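Local coordinates for protein citrate synthase (Mycobacterium tuberculosis, PDB 4TVM) that catalyses the condensation of oxaloacetate with acetyl-CoA and water to give citrate and CoA, a step of the Krebs cycle, at residues 111-116 / 168-173; 174-179 / 201-206. All coordinates share one frame; numbering follows the deposited sequence.

Overall arrangement
Interactions 1 and 2 follow one another along helix 159-182, which supplies a segment to each: residues 168-173 meet the loop 111-116, and the next turns, 174-179, pack nearly parallel to the end of helix 196-205. Their centres lie about 12 Å apart, on the same side of the chain's centre. The two contacts also touch: Leu116 of the loop continues past interaction 1 to Ile174 and Tyr177, and Thr173 meets Leu203. A single long helix thus ties an earlier loop and a later helix into the largely helical body of citrate synthase, away from the oxaloacetate pocket. Helix 383-403, which carries the pocket residues Phe387 and Arg391, packs on residues of both 168-173 and 174-179.

Interaction 1. Residues 111-116 / 168-173; sequences QRHTML and LAKLPT
Thr173 and Thr114 join helix and loop through one hydrogen bond: the Thr173 hydroxyl OG1 donates to the backbone O of Thr114 over 2.8 Å. The donor lies in the carbonyl plane, on a lone pair, with a C=O...donor angle of 140°. Thr173 OG1 stands anti to its own carbonyl carbon (chi1 -55°), while its CG2 methyl turns to CG of Leu116 at 4.0 Å. The Leu116 side chain runs opposite in direction to those of Thr173 and Lys170 as it passes them, and its CD2 also meets Lys170 CB at 4.0 Å. The Lys170 chain passes close to two loop carbonyls, its CG near His113 O and its CE near Met115 O; beyond the bend at chi4 (92°), NZ lies near the plane of the His113 ring, at its edge. Ala169 points its CB at the loop, 3.8 Å from His113 CB and 3.9 Å from Thr114 CG2. The imidazole of His113 has its polar partner elsewhere, ND1 bonding to Arg109 O, and its side chain also packs on Leu162 and Ile165. The arrangement is a loop between two helices, 100-111 and 118-122, packed against the long helix 159-182 of the citrate synthase fold and fastened by a side-chain-to-backbone bond.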
loop_
_atom_site.group_PDB
_atom_site.type_symbol
_atom_site.label_atom_id
_atom_site.label_comp_id
_atom_site.label_asym_id
_atom_site.label_seq_id
_atom_site.Cartn_x
_atom_site.Cartn_y
_atom_site.Cartn_z
ATOM N N GLN A 111 1.763 -13.435 -24.337
ATOM C CA GLN A 111 2.975 -14.189 -24.670
ATOM C C GLN A 111 3.990 -13.272 -25.323
ATOM O O GLN A 111 5.191 -13.505 -25.245
ATOM C CB GLN A 111 2.658 -15.388 -25.581
ATOM C CG GLN A 111 3.523 -16.612 -25.334
ATOM C CD GLN A 111 3.470 -17.107 -23.890
ATOM O OE1 GLN A 111 4.499 -17.269 -23.236
ATOM N NE2 GLN A 111 2.267 -17.347 -23.389
ATOM N N ARG A 112 3.508 -12.206 -25.945
ATOM C CA ARG A 112 4.391 -11.306 -26.676
ATOM C C ARG A 112 4.869 -10.114 -25.816
ATOM O O ARG A 112 5.603 -9.284 -26.317
ATOM C CB ARG A 112 3.758 -10.886 -28.043
ATOM C CG ARG A 112 2.450 -10.096 -27.977
ATOM C CD ARG A 112 1.747 -9.944 -29.344
ATOM N NE ARG A 112 0.567 -9.057 -29.244
ATOM C CZ ARG A 112 0.607 -7.723 -29.094
ATOM N NH1 ARG A 112 1.767 -7.092 -29.042
ATOM N NH2 ARG A 112 -0.517 -7.003 -28.998
ATOM N N HIS A 113 4.518 -10.073 -24.528
ATOM C CA HIS A 113 4.974 -9.001 -23.612
ATOM C C HIS A 113 5.771 -9.466 -22.389
ATOM O O HIS A 113 5.881 -8.734 -21.390
ATOM C CB HIS A 113 3.778 -8.173 -23.107
ATOM C CG HIS A 113 3.172 -7.280 -24.144
ATOM N ND1 HIS A 113 2.393 -7.760 -25.173
ATOM C CD2 HIS A 113 3.227 -5.940 -24.309
ATOM C CE1 HIS A 113 1.996 -6.753 -25.931
ATOM N NE2 HIS A 113 2.486 -5.637 -25.425
ATOM N N THR A 114 6.359 -10.652 -22.464
ATOM C CA THR A 114 7.021 -11.232 -21.314
ATOM C C THR A 114 8.441 -10.779 -21.143
ATOM O O THR A 114 9.045 -11.020 -20.087
ATOM C CB THR A 114 7.077 -12.752 -21.409
ATOM O OG1 THR A 114 7.529 -13.108 -22.707
ATOM C CG2 THR A 114 5.715 -13.372 -21.149
ATOM N N MET A 115 9.012 -10.183 -22.180
ATOM C CA MET A 115 10.368 -9.685 -22.079
ATOM C C MET A 115 10.322 -8.297 -21.467
ATOM O O MET A 115 9.513 -7.480 -21.882
ATOM C CB MET A 115 11.016 -9.620 -23.448
ATOM C CG MET A 115 12.501 -9.936 -23.401
ATOM S SD MET A 115 13.294 -10.048 -25.004
ATOM C CE MET A 115 12.663 -11.653 -25.542
ATOM N N LEU A 116 11.164 -8.069 -20.461
ATOM C CA LEU A 116 11.427 -6.746 -19.921
ATOM C C LEU A 116 12.357 -5.975 -20.838
ATOM O O LEU A 116 13.233 -6.551 -21.501
ATOM C CB LEU A 116 12.183 -6.821 -18.588
ATOM C CG LEU A 116 11.839 -7.841 -17.532
ATOM C CD1 LEU A 116 12.737 -7.630 -16.328
ATOM C CD2 LEU A 116 10.396 -7.716 -17.126
ATOM N N LEU A 168 0.544 -8.983 -16.273
ATOM C CA LEU A 168 0.331 -10.426 -16.295
ATOM C C LEU A 168 1.491 -11.133 -16.979
ATOM O O LEU A 168 1.857 -12.246 -16.597
ATOM C CB LEU A 168 -0.965 -10.769 -17.020
ATOM C CG LEU A 168 -2.217 -10.518 -16.207
ATOM C CD1 LEU A 168 -3.405 -10.568 -17.150
ATOM C CD2 LEU A 168 -2.343 -11.566 -15.113
ATOM N N ALA A 169 2.061 -10.491 -17.997
ATOM C CA ALA A 169 3.205 -11.083 -18.729
ATOM C C ALA A 169 4.480 -10.942 -17.961
ATOM O O ALA A 169 5.199 -11.908 -17.796
ATOM C CB ALA A 169 3.392 -10.447 -20.091
ATOM N N LYS A 170 4.777 -9.722 -17.526
ATOM C CA LYS A 170 6.110 -9.411 -16.998
ATOM C C LYS A 170 6.364 -9.761 -15.538
ATOM O O LYS A 170 7.518 -9.870 -15.149
ATOM C CB LYS A 170 6.430 -7.948 -17.196
ATOM C CG LYS A 170 6.350 -7.556 -18.637
ATOM C CD LYS A 170 6.931 -6.179 -18.874
ATOM C CE LYS A 170 7.288 -6.051 -20.353
ATOM N NZ LYS A 170 6.147 -5.469 -21.081
ATOM N N LEU A 171 5.316 -9.937 -14.742
ATOM C CA LEU A 171 5.507 -10.221 -13.333
ATOM C C LEU A 171 6.069 -11.587 -13.036
ATOM O O LEU A 171 6.845 -11.714 -12.093
ATOM C CB LEU A 171 4.236 -10.059 -12.574
ATOM C CG LEU A 171 4.553 -9.966 -11.078
ATOM C CD1 LEU A 171 4.836 -8.540 -10.726
ATOM C CD2 LEU A 171 3.401 -10.464 -10.235
ATOM N N PRO A 172 5.693 -12.624 -13.826
ATOM C CA PRO A 172 6.449 -13.855 -13.615
ATOM C C PRO A 172 7.883 -13.753 -14.020
ATOM O O PRO A 172 8.732 -14.329 -13.368
ATOM C CB PRO A 172 5.752 -14.822 -14.541
ATOM C CG PRO A 172 4.342 -14.399 -14.444
ATOM C CD PRO A 172 4.489 -12.924 -14.632
ATOM N N THR A 173 8.164 -13.027 -15.087
ATOM C CA THR A 173 9.532 -12.796 -15.494
ATOM C C THR A 173 10.353 -12.138 -14.409
ATOM O O THR A 173 11.475 -12.533 -14.175
ATOM C CB THR A 173 9.541 -11.866 -16.680
ATOM O OG1 THR A 173 8.705 -12.435 -17.700
ATOM C CG2 THR A 173 10.931 -11.684 -17.211
#

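Interaction 2. Residues 174-179 / 201-206; sequences IAAYAY and LRLTFG
Tyr179 crosses Thr204 at about a right angle, side chain to side chain; Ala176 and Leu203 are the other residues with large buried areas here. In Tyr179, CG is anti to the backbone N (chi1 174°), which starts the side chain toward helix 196-205; the ring's CD2 lies 3.8 Å from the Thr204 methyl CG2. Its CE2 approaches the backbone O of Thr204 obliquely. That oxygen also takes a weak hydrogen bond from Lys180 NZ, just beyond the segment.

Thr204 splits its two branches between neighbours. CG2 sits beside Tyr179 and also over the centre of one face of the Phe205 ring, 3.8 Å above its plane. OG1, 3.7 Å from Ala176 CB, is hydrogen-bonded to Phe200 O one turn earlier in its own helix. Ala176 directs its methyl at the facing helix, where its CB meets Leu203 CB at 3.3 Å and also touches Leu203 CD1. The small side chain suits the short separation: the two axes come within 8.2 Å and differ in direction by only 15°.

Leu203 CD2 touches the Tyr177 ring at its edge, 4.2 Å from Tyr177 CE1. Tyr179 and Phe205 form an oblique pair, their centroids 5.9 Å apart and their planes at 63°.

Around the pair, Tyr177 stacks on Phe187 and bonds through OH to Leu188 O, both in the connection between the two helices. Helix 133-147 packs against Ile174 and Ala178, helix 383-403 against Ala175, and helix 216-229 against Leu201, so the nearly parallel pair is surrounded by other helices of the fold.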
loop_
_atom_site.group_PDB
_atom_site.type_symbol
_atom_site.label_atom_id
_atom_site.label_comp_id
_atom_site.label_asym_id
_atom_site.label_seq_id
_atom_site.Cartn_x
_atom_site.Cartn_y
_atom_site.Cartn_z
ATOM N N ILE A 174 9.768 -11.144 -13.753
ATOM C CA ILE A 174 10.414 -10.432 -12.663
ATOM C C ILE A 174 10.667 -11.307 -11.453
ATOM O O ILE A 174 11.682 -11.168 -10.801
ATOM C CB ILE A 174 9.506 -9.272 -12.203
ATOM C CG1 ILE A 174 9.407 -8.228 -13.296
ATOM C CG2 ILE A 174 10.047 -8.570 -10.950
ATOM C CD1 ILE A 174 8.389 -7.169 -12.984
ATOM N N ALA A 175 9.694 -12.149 -11.103
ATOM C CA ALA A 175 9.840 -13.027 -9.956
ATOM C C ALA A 175 10.897 -14.090 -10.251
ATOM O O ALA A 175 11.669 -14.465 -9.369
ATOM C CB ALA A 175 8.518 -13.677 -9.652
ATOM N N ALA A 176 10.934 -14.587 -11.481
ATOM C CA ALA A 176 11.966 -15.545 -11.841
ATOM C C ALA A 176 13.333 -14.883 -11.788
ATOM O O ALA A 176 14.289 -15.534 -11.379
ATOM C CB ALA A 176 11.727 -16.113 -13.230
ATOM N N TYR A 177 13.444 -13.614 -12.197
ATOM C CA TYR A 177 14.744 -12.953 -12.118
ATOM C C TYR A 177 15.184 -12.675 -10.698
ATOM O O TYR A 177 16.361 -12.713 -10.397
ATOM C CB TYR A 177 14.757 -11.666 -12.916
ATOM C CG TYR A 177 14.790 -11.891 -14.391
ATOM C CD1 TYR A 177 14.590 -13.162 -14.944
ATOM C CD2 TYR A 177 15.018 -10.843 -15.245
ATOM C CE1 TYR A 177 14.620 -13.352 -16.300
ATOM C CE2 TYR A 177 15.057 -11.035 -16.603
ATOM C CZ TYR A 177 14.857 -12.289 -17.117
ATOM O OH TYR A 177 14.886 -12.447 -18.466
ATOM N N ALA A 178 14.235 -12.388 -9.827
ATOM C CA ALA A 178 14.558 -12.120 -8.443
ATOM C C ALA A 178 15.079 -13.392 -7.796
ATOM O O ALA A 178 15.943 -13.346 -6.945
ATOM C CB ALA A 178 13.333 -11.601 -7.727
ATOM N N TYR A 179 14.533 -14.535 -8.193
ATOM C CA TYR A 179 15.063 -15.833 -7.747
ATOM C C TYR A 179 16.463 -15.984 -8.248
ATOM O O TYR A 179 17.361 -16.267 -7.487
ATOM C CB TYR A 179 14.228 -17.017 -8.274
ATOM C CG TYR A 179 14.852 -18.319 -7.944
ATOM C CD1 TYR A 179 14.853 -18.789 -6.648
ATOM C CD2 TYR A 179 15.494 -19.089 -8.929
ATOM C CE1 TYR A 179 15.452 -20.000 -6.335
ATOM C CE2 TYR A 179 16.098 -20.294 -8.623
ATOM C CZ TYR A 179 16.078 -20.736 -7.323
ATOM O OH TYR A 179 16.661 -21.931 -6.996
ATOM N N LEU A 201 8.619 -21.478 -15.107
ATOM C CA LEU A 201 9.424 -22.510 -14.455
ATOM C C LEU A 201 10.823 -22.651 -15.045
ATOM O O LEU A 201 11.768 -22.994 -14.343
ATOM C CB LEU A 201 8.696 -23.850 -14.507
ATOM C CG LEU A 201 7.689 -24.134 -13.383
ATOM C CD1 LEU A 201 6.744 -25.271 -13.763
ATOM C CD2 LEU A 201 8.437 -24.509 -12.114
ATOM N N ARG A 202 10.960 -22.425 -16.333
ATOM C CA ARG A 202 12.283 -22.424 -16.978
ATOM C C ARG A 202 13.115 -21.243 -16.530
ATOM O O ARG A 202 14.329 -21.356 -16.345
ATOM C CB ARG A 202 12.143 -22.315 -18.496
ATOM C CG ARG A 202 13.393 -22.710 -19.271
ATOM C CD ARG A 202 13.250 -22.476 -20.769
ATOM N NE ARG A 202 14.534 -22.211 -21.429
ATOM C CZ ARG A 202 14.941 -21.010 -21.863
ATOM N NH1 ARG A 202 14.194 -19.917 -21.677
ATOM N NH2 ARG A 202 16.122 -20.886 -22.466
ATOM N N LEU A 203 12.453 -20.085 -16.420
ATOM C CA LEU A 203 13.132 -18.847 -16.082
ATOM C C LEU A 203 13.666 -18.979 -14.680
ATOM O O LEU A 203 14.694 -18.409 -14.349
ATOM C CB LEU A 203 12.176 -17.698 -16.112
ATOM C CG LEU A 203 11.751 -17.172 -17.459
ATOM C CD1 LEU A 203 10.788 -16.006 -17.223
ATOM C CD2 LEU A 203 12.952 -16.713 -18.224
ATOM N N THR A 204 12.941 -19.737 -13.873
ATOM C CA THR A 204 13.249 -19.932 -12.468
ATOM C C THR A 204 14.308 -20.981 -12.282
ATOM O O THR A 204 15.219 -20.815 -11.475
ATOM C CB THR A 204 12.004 -20.414 -11.737
ATOM O OG1 THR A 204 10.900 -19.594 -12.123
ATOM C CG2 THR A 204 12.170 -20.316 -10.245
ATOM N N PHE A 205 14.193 -22.062 -13.035
ATOM C CA PHE A 205 15.013 -23.233 -12.801
ATOM C C PHE A 205 15.969 -23.570 -13.921
ATOM O O PHE A 205 16.850 -24.368 -13.736
ATOM C CB PHE A 205 14.085 -24.431 -12.530
ATOM C CG PHE A 205 13.320 -24.298 -11.246
ATOM C CD1 PHE A 205 14.009 -24.141 -10.035
ATOM C CD2 PHE A 205 11.947 -24.296 -11.238
ATOM C CE1 PHE A 205 13.330 -24.004 -8.847
ATOM C CE2 PHE A 205 11.263 -24.162 -10.045
ATOM C CZ PHE A 205 11.954 -24.010 -8.851
ATOM N N GLY A 206 15.798 -22.979 -15.085
ATOM C CA GLY A 206 16.676 -23.244 -16.209
ATOM C C GLY A 206 18.091 -22.720 -15.998
ATOM O O GLY A 206 18.291 -21.665 -15.378
#